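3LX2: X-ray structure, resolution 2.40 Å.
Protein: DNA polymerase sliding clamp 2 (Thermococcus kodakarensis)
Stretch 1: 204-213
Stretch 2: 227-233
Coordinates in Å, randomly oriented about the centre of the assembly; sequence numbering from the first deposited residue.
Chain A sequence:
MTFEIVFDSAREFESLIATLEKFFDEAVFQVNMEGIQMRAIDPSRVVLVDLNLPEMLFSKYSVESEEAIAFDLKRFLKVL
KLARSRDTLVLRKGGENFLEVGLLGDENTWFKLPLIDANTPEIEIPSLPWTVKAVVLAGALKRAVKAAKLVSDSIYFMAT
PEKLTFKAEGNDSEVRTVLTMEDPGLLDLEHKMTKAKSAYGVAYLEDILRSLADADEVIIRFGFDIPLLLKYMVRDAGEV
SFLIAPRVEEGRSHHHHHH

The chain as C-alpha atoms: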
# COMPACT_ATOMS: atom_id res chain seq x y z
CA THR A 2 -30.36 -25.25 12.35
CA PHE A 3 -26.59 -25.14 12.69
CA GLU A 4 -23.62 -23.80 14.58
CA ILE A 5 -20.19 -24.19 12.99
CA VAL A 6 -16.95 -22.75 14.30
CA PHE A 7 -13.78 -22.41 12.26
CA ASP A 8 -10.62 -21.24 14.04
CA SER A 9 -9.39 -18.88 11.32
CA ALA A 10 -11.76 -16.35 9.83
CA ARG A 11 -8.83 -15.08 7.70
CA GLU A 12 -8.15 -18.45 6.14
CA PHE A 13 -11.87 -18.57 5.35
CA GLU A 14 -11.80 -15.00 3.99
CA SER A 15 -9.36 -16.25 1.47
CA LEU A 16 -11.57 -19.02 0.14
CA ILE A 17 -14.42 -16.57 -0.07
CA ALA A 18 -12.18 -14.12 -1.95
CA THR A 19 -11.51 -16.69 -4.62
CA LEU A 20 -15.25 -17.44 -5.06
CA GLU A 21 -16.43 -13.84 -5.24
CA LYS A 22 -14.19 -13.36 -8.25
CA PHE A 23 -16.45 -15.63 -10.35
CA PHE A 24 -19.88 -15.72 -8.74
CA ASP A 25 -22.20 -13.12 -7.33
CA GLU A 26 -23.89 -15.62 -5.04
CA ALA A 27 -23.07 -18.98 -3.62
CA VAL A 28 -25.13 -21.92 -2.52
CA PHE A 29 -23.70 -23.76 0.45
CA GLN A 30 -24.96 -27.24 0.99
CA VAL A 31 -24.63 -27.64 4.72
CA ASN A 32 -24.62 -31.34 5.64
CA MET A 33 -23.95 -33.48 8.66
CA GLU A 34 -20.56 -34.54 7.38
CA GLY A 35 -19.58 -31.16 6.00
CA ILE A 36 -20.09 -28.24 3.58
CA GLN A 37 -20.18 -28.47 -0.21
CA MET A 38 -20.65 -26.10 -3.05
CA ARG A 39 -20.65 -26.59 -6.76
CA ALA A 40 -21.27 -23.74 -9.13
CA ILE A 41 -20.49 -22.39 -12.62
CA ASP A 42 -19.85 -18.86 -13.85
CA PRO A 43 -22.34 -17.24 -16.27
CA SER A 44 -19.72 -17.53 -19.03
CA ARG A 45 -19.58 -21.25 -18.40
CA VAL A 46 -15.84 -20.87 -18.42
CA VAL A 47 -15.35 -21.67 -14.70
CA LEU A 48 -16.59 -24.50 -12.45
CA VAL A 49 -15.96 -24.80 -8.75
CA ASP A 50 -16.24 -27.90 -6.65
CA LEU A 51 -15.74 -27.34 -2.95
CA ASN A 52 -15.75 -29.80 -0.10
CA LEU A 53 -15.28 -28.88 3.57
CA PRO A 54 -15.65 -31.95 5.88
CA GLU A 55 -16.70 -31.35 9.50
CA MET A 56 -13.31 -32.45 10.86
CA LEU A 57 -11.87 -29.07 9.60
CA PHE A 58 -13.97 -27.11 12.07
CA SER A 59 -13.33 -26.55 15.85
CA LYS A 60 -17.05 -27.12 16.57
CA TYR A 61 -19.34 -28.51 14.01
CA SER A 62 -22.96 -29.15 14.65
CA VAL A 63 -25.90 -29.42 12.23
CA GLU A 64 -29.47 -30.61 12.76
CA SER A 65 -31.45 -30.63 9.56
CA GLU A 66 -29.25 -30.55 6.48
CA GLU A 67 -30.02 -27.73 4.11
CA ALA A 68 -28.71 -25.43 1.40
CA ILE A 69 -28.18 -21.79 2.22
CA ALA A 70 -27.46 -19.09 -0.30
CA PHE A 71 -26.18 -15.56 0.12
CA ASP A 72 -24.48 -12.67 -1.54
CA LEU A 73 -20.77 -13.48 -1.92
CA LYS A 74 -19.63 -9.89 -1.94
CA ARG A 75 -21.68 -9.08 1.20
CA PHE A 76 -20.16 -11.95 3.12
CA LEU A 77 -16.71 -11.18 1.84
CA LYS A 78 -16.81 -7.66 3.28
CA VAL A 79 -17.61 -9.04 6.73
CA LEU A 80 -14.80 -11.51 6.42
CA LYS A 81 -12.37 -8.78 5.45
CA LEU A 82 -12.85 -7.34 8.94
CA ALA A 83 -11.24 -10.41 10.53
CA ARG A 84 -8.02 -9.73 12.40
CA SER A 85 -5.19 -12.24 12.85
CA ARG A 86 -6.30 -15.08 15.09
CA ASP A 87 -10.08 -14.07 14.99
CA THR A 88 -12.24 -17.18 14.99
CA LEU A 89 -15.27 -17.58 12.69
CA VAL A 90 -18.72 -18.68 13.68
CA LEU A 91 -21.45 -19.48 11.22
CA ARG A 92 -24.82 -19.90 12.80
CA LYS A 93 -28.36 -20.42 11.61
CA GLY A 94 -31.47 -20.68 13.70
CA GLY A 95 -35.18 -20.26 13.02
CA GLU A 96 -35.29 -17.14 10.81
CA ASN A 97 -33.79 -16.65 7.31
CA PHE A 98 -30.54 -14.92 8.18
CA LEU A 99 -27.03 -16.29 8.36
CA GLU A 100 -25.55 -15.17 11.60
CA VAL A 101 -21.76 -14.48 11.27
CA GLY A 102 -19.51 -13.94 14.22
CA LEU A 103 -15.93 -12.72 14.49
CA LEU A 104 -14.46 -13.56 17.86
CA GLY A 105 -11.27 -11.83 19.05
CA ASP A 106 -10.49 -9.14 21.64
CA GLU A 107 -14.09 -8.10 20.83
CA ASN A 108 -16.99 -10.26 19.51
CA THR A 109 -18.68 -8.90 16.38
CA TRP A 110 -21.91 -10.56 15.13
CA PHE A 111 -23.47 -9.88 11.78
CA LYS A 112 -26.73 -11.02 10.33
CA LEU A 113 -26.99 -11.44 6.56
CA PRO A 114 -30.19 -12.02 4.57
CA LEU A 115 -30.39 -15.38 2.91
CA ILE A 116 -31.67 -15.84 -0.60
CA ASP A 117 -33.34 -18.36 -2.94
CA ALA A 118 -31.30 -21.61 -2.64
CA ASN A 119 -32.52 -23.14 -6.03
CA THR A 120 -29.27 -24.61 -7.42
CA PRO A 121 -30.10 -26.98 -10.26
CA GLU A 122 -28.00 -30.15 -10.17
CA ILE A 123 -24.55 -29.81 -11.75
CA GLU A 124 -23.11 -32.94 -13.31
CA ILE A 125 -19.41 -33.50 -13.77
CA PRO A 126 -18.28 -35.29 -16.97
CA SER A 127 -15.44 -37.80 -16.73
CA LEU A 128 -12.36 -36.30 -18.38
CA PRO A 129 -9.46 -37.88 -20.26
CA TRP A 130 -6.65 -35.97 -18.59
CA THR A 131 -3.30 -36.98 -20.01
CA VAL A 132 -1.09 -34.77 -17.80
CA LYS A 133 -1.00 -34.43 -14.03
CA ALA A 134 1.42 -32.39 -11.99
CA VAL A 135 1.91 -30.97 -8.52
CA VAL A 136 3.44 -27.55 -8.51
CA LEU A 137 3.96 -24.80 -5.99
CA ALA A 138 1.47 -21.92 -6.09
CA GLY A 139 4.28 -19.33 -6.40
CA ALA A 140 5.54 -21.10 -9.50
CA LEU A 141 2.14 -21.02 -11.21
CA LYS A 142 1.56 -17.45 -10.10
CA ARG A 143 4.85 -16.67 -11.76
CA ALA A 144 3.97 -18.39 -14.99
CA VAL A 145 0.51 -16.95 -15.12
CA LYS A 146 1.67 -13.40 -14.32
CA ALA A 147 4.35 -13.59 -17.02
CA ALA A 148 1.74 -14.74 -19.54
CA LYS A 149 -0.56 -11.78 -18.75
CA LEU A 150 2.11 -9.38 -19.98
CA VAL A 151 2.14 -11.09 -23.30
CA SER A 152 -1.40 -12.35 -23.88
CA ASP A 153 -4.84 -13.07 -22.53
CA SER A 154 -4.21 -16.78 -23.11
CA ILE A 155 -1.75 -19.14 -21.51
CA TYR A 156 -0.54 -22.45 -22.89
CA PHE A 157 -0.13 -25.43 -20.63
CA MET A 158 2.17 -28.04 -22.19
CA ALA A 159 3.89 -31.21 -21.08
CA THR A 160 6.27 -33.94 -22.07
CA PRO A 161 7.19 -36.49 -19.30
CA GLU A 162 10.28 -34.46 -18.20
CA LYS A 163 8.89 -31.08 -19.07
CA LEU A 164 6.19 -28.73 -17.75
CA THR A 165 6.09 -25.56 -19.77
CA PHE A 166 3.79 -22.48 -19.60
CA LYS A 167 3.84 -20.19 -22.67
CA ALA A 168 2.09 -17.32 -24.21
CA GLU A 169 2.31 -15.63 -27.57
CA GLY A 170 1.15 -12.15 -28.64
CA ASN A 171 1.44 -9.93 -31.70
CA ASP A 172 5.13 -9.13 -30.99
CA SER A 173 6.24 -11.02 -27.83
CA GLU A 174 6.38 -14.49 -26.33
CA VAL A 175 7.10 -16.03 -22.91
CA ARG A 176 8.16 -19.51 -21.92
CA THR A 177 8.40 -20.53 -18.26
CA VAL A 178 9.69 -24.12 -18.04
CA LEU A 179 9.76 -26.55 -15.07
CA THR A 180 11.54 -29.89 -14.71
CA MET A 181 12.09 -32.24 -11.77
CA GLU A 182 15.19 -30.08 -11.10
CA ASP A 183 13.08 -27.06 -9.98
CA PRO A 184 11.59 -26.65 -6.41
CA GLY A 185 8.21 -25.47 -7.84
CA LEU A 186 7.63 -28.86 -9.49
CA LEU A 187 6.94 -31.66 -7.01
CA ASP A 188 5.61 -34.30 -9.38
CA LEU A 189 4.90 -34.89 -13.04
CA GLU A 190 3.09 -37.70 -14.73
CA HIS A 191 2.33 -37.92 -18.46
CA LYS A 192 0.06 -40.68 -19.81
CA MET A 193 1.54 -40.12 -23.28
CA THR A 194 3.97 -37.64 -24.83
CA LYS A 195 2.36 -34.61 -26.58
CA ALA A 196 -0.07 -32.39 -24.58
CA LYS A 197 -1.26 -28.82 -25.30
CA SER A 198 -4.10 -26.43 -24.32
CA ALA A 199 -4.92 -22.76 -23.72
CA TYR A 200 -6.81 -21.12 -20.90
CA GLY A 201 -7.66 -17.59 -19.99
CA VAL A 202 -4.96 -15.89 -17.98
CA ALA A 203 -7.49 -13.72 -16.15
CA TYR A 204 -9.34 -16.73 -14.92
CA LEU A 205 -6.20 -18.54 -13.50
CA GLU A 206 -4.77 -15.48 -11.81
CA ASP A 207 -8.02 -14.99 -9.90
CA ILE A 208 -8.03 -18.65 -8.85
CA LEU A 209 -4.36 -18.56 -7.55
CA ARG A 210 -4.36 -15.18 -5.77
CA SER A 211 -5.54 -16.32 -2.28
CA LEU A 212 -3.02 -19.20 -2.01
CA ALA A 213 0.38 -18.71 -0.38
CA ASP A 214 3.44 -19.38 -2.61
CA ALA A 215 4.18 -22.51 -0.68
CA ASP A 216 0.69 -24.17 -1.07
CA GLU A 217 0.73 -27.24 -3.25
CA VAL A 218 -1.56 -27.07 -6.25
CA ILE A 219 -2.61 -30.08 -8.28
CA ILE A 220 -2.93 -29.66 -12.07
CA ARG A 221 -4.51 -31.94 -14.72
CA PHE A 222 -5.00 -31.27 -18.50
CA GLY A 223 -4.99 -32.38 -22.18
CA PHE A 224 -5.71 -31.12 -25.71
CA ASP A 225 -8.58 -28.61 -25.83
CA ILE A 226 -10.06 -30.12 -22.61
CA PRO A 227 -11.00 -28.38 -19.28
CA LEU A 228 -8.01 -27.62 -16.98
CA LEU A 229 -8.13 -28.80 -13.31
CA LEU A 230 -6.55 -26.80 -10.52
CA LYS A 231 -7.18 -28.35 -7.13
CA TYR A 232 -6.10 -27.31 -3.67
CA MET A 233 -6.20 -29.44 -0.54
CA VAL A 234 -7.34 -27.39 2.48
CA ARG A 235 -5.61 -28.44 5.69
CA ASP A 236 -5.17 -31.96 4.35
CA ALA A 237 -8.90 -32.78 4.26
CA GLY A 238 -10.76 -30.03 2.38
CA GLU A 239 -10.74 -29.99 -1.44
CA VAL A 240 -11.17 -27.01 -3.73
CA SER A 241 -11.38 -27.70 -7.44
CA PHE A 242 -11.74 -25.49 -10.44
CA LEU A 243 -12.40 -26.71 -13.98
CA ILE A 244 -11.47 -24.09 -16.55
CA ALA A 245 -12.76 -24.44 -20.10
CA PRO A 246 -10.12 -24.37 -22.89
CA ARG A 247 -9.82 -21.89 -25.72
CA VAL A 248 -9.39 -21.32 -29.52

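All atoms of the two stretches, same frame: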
# COMPACT_ATOMS: atom_id res chain seq x y z
N TYR A 204 -8.77 -15.67 -15.73
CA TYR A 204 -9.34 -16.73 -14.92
C TYR A 204 -8.35 -17.41 -13.89
O TYR A 204 -8.65 -17.47 -12.69
CB TYR A 204 -10.10 -17.72 -15.83
CG TYR A 204 -11.32 -17.08 -16.56
CD1 TYR A 204 -12.56 -16.99 -15.93
CD2 TYR A 204 -11.21 -16.56 -17.85
CE1 TYR A 204 -13.68 -16.40 -16.57
CE2 TYR A 204 -12.32 -15.95 -18.51
CZ TYR A 204 -13.55 -15.88 -17.87
OH TYR A 204 -14.67 -15.31 -18.47
N LEU A 205 -7.16 -17.81 -14.34
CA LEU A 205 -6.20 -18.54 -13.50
C LEU A 205 -5.62 -17.69 -12.37
O LEU A 205 -5.40 -18.16 -11.22
CB LEU A 205 -5.08 -19.14 -14.35
CG LEU A 205 -5.41 -20.01 -15.60
CD1 LEU A 205 -4.25 -20.83 -15.98
CD2 LEU A 205 -6.60 -20.94 -15.43
N GLU A 206 -5.36 -16.43 -12.70
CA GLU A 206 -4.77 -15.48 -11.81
C GLU A 206 -5.73 -15.20 -10.65
O GLU A 206 -5.29 -14.96 -9.53
CB GLU A 206 -4.45 -14.21 -12.61
CG GLU A 206 -4.40 -12.91 -11.77
CD GLU A 206 -3.83 -11.71 -12.56
OE1 GLU A 206 -4.53 -11.23 -13.51
OE2 GLU A 206 -2.69 -11.29 -12.19
N ASP A 207 -7.01 -15.17 -10.94
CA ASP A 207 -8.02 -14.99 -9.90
C ASP A 207 -8.19 -16.23 -9.02
O ASP A 207 -8.48 -16.12 -7.82
CB ASP A 207 -9.38 -14.58 -10.50
CG ASP A 207 -9.47 -13.08 -10.81
OD1 ASP A 207 -8.67 -12.27 -10.29
OD2 ASP A 207 -10.40 -12.70 -11.55
N ILE A 208 -7.98 -17.41 -9.59
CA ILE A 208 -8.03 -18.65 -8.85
C ILE A 208 -6.86 -18.72 -7.84
O ILE A 208 -7.09 -19.05 -6.70
CB ILE A 208 -8.01 -19.89 -9.80
CG1 ILE A 208 -9.27 -19.92 -10.68
CG2 ILE A 208 -7.76 -21.22 -9.03
CD1 ILE A 208 -9.35 -21.08 -11.72
N LEU A 209 -5.64 -18.40 -8.29
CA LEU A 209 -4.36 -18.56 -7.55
C LEU A 209 -4.02 -17.43 -6.58
O LEU A 209 -3.07 -17.54 -5.82
CB LEU A 209 -3.18 -18.71 -8.54
CG LEU A 209 -3.22 -19.86 -9.60
CD1 LEU A 209 -2.22 -19.67 -10.79
CD2 LEU A 209 -3.10 -21.29 -8.96
N ARG A 210 -4.77 -16.34 -6.59
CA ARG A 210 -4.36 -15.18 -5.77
C ARG A 210 -4.44 -15.37 -4.26
O ARG A 210 -3.57 -14.89 -3.56
CB ARG A 210 -5.09 -13.92 -6.17
CG ARG A 210 -4.59 -12.65 -5.49
CD ARG A 210 -5.39 -11.41 -6.00
NE ARG A 210 -4.92 -10.97 -7.31
CZ ARG A 210 -5.60 -11.05 -8.45
NH1 ARG A 210 -6.83 -11.57 -8.49
NH2 ARG A 210 -5.04 -10.59 -9.57
N SER A 211 -5.46 -16.04 -3.74
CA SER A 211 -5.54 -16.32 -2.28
C SER A 211 -4.42 -17.22 -1.71
O SER A 211 -3.93 -16.97 -0.63
CB SER A 211 -6.89 -16.92 -1.89
OG SER A 211 -7.90 -15.95 -1.90
N LEU A 212 -4.02 -18.24 -2.45
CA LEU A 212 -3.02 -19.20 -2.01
C LEU A 212 -1.66 -18.57 -1.67
O LEU A 212 -1.25 -17.56 -2.27
CB LEU A 212 -2.84 -20.26 -3.10
CG LEU A 212 -4.09 -21.04 -3.46
CD1 LEU A 212 -3.67 -22.02 -4.47
CD2 LEU A 212 -4.67 -21.75 -2.22
N ALA A 213 -0.97 -19.18 -0.72
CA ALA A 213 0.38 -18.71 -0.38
C ALA A 213 1.38 -19.44 -1.30
O ALA A 213 1.06 -20.55 -1.76
CB ALA A 213 0.70 -18.97 1.10
N PRO A 227 -11.04 -29.25 -20.47
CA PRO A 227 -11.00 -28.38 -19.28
C PRO A 227 -9.73 -28.57 -18.44
O PRO A 227 -9.24 -29.69 -18.33
CB PRO A 227 -12.23 -28.79 -18.50
CG PRO A 227 -13.18 -29.37 -19.51
CD PRO A 227 -12.41 -29.75 -20.74
N LEU A 228 -9.16 -27.49 -17.90
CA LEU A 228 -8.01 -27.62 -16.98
C LEU A 228 -8.51 -27.82 -15.54
O LEU A 228 -9.43 -27.13 -15.13
CB LEU A 228 -7.16 -26.35 -17.01
CG LEU A 228 -6.20 -26.04 -15.84
CD1 LEU A 228 -4.93 -26.89 -15.94
CD2 LEU A 228 -5.81 -24.55 -15.78
N LEU A 229 -7.88 -28.72 -14.78
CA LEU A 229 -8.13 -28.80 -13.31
C LEU A 229 -7.04 -28.12 -12.49
O LEU A 229 -5.86 -28.33 -12.73
CB LEU A 229 -8.34 -30.23 -12.81
CG LEU A 229 -8.38 -30.39 -11.26
CD1 LEU A 229 -9.68 -29.79 -10.60
CD2 LEU A 229 -8.12 -31.84 -10.73
N LEU A 230 -7.44 -27.28 -11.56
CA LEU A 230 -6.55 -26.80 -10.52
C LEU A 230 -7.29 -27.08 -9.21
O LEU A 230 -8.44 -26.61 -8.99
CB LEU A 230 -6.27 -25.31 -10.61
CG LEU A 230 -5.70 -24.60 -11.83
CD1 LEU A 230 -5.38 -23.20 -11.44
CD2 LEU A 230 -4.44 -25.27 -12.33
N LYS A 231 -6.62 -27.85 -8.37
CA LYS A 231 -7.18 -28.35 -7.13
C LYS A 231 -6.24 -28.00 -5.97
O LYS A 231 -5.01 -28.20 -6.05
CB LYS A 231 -7.36 -29.85 -7.24
CG LYS A 231 -7.73 -30.60 -5.94
CD LYS A 231 -8.07 -32.04 -6.35
CE LYS A 231 -8.35 -32.92 -5.15
NZ LYS A 231 -9.15 -34.11 -5.57
N TYR A 232 -6.83 -27.45 -4.91
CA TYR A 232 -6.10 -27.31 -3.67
C TYR A 232 -6.70 -28.00 -2.47
O TYR A 232 -7.91 -27.91 -2.20
CB TYR A 232 -5.63 -25.88 -3.36
CG TYR A 232 -6.59 -24.68 -3.38
CD1 TYR A 232 -6.79 -23.91 -4.56
CD2 TYR A 232 -7.19 -24.20 -2.19
CE1 TYR A 232 -7.63 -22.76 -4.57
CE2 TYR A 232 -8.04 -23.01 -2.20
CZ TYR A 232 -8.24 -22.31 -3.39
OH TYR A 232 -9.04 -21.16 -3.40
N MET A 233 -5.84 -28.74 -1.77
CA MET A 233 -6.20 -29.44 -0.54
C MET A 233 -6.24 -28.41 0.55
O MET A 233 -5.38 -27.56 0.60
CB MET A 233 -5.17 -30.50 -0.22
CG MET A 233 -5.14 -31.60 -1.23
SD MET A 233 -6.81 -32.08 -1.72
CE MET A 233 -6.48 -33.74 -2.35

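The contact between these two stretches of the sliding clamp is a small apolar packing of a helix and the segment that follows it against a strand. The axes of helix 204-209 and strand 228-233 run nearly parallel, with 7° between their N-to-C directions, and approach to 10.7 Å, a spacing bridged by side chains meeting from both elements. No hydrogen bond crosses the gap, and the 347 Å² of surface buried, summed over both sides, comes mostly from hydrophobic groups in van der Waals contact.

Pro227, at the start of the second stretch, lies out of reach of the helix, and the contact begins with Leu228. Its CA-to-CB bond points toward the helix, and its chi1 of 161° (t) and chi2 of 78° (p) place CD2 3.7 Å from CD2 of Leu205. The CA-to-CB bond of Leu205 points sideways, yet the end of its side chain comes nearer to the strand, so the two residues meet through their terminal methyl groups.

Leu229 takes no part, as expected from the alternation of side chains along an extended strand, and the next residue to face the helix is Leu230. It lies in register with Ile208, their CA atoms 8.4 Å apart, and each directs its CA-to-CB bond toward the other stretch. Leu230 CD1 is 3.9 Å from Ile208 CG2 and also 3.9 Å from Leu209 CD2, so a single methyl group touches two successive residues of the first stretch. Leu209 achieves this from a sideways CA-to-CB bond because the end of its side chain comes nearer to the strand than that bond suggests. With 76 Å² covered by the first stretch, Leu230 is nearly as heavily engaged as Tyr232.

The alternation continues at Lys231, whose CA-to-CB bond points away and whose extended side chain has its NZ hydrogen-bonded elsewhere in the structure. Tyr232 then faces the first stretch again and gives up the largest area of any residue in the contact, 80 Å². Its partner in register is Leu212, beyond the helical segment, with CA atoms 8.8 Å apart. Leu212 CD2 sits over one face of the tyrosine ring, 3.4 Å from the ring centroid and only 9° off the ring normal. This is the geometry of a CH-pi interaction, in which a weakly polarized methyl group meets the pi electrons almost head-on; the closest atom pair, Leu212 CD2 to Tyr232 CD2, is 3.5 Å apart. The ring also passes the backbone of the helix, where Tyr232 CE1 lies 4.3 Å from Ile208 O, an oblique approach. Met233 closes the stretch beyond reach of this packing.

The charged side chains of the first stretch take no part in the contact. Arg210 is exposed and turned to its own neighbours, with NH1 donating a hydrogen bond of 2.7 Å to Asp207 OD1 as part of a salt bridge, while its NH2 forms a longer salt bridge of 3.6 Å with Glu206 OE2. None of these three residues contacts the strand.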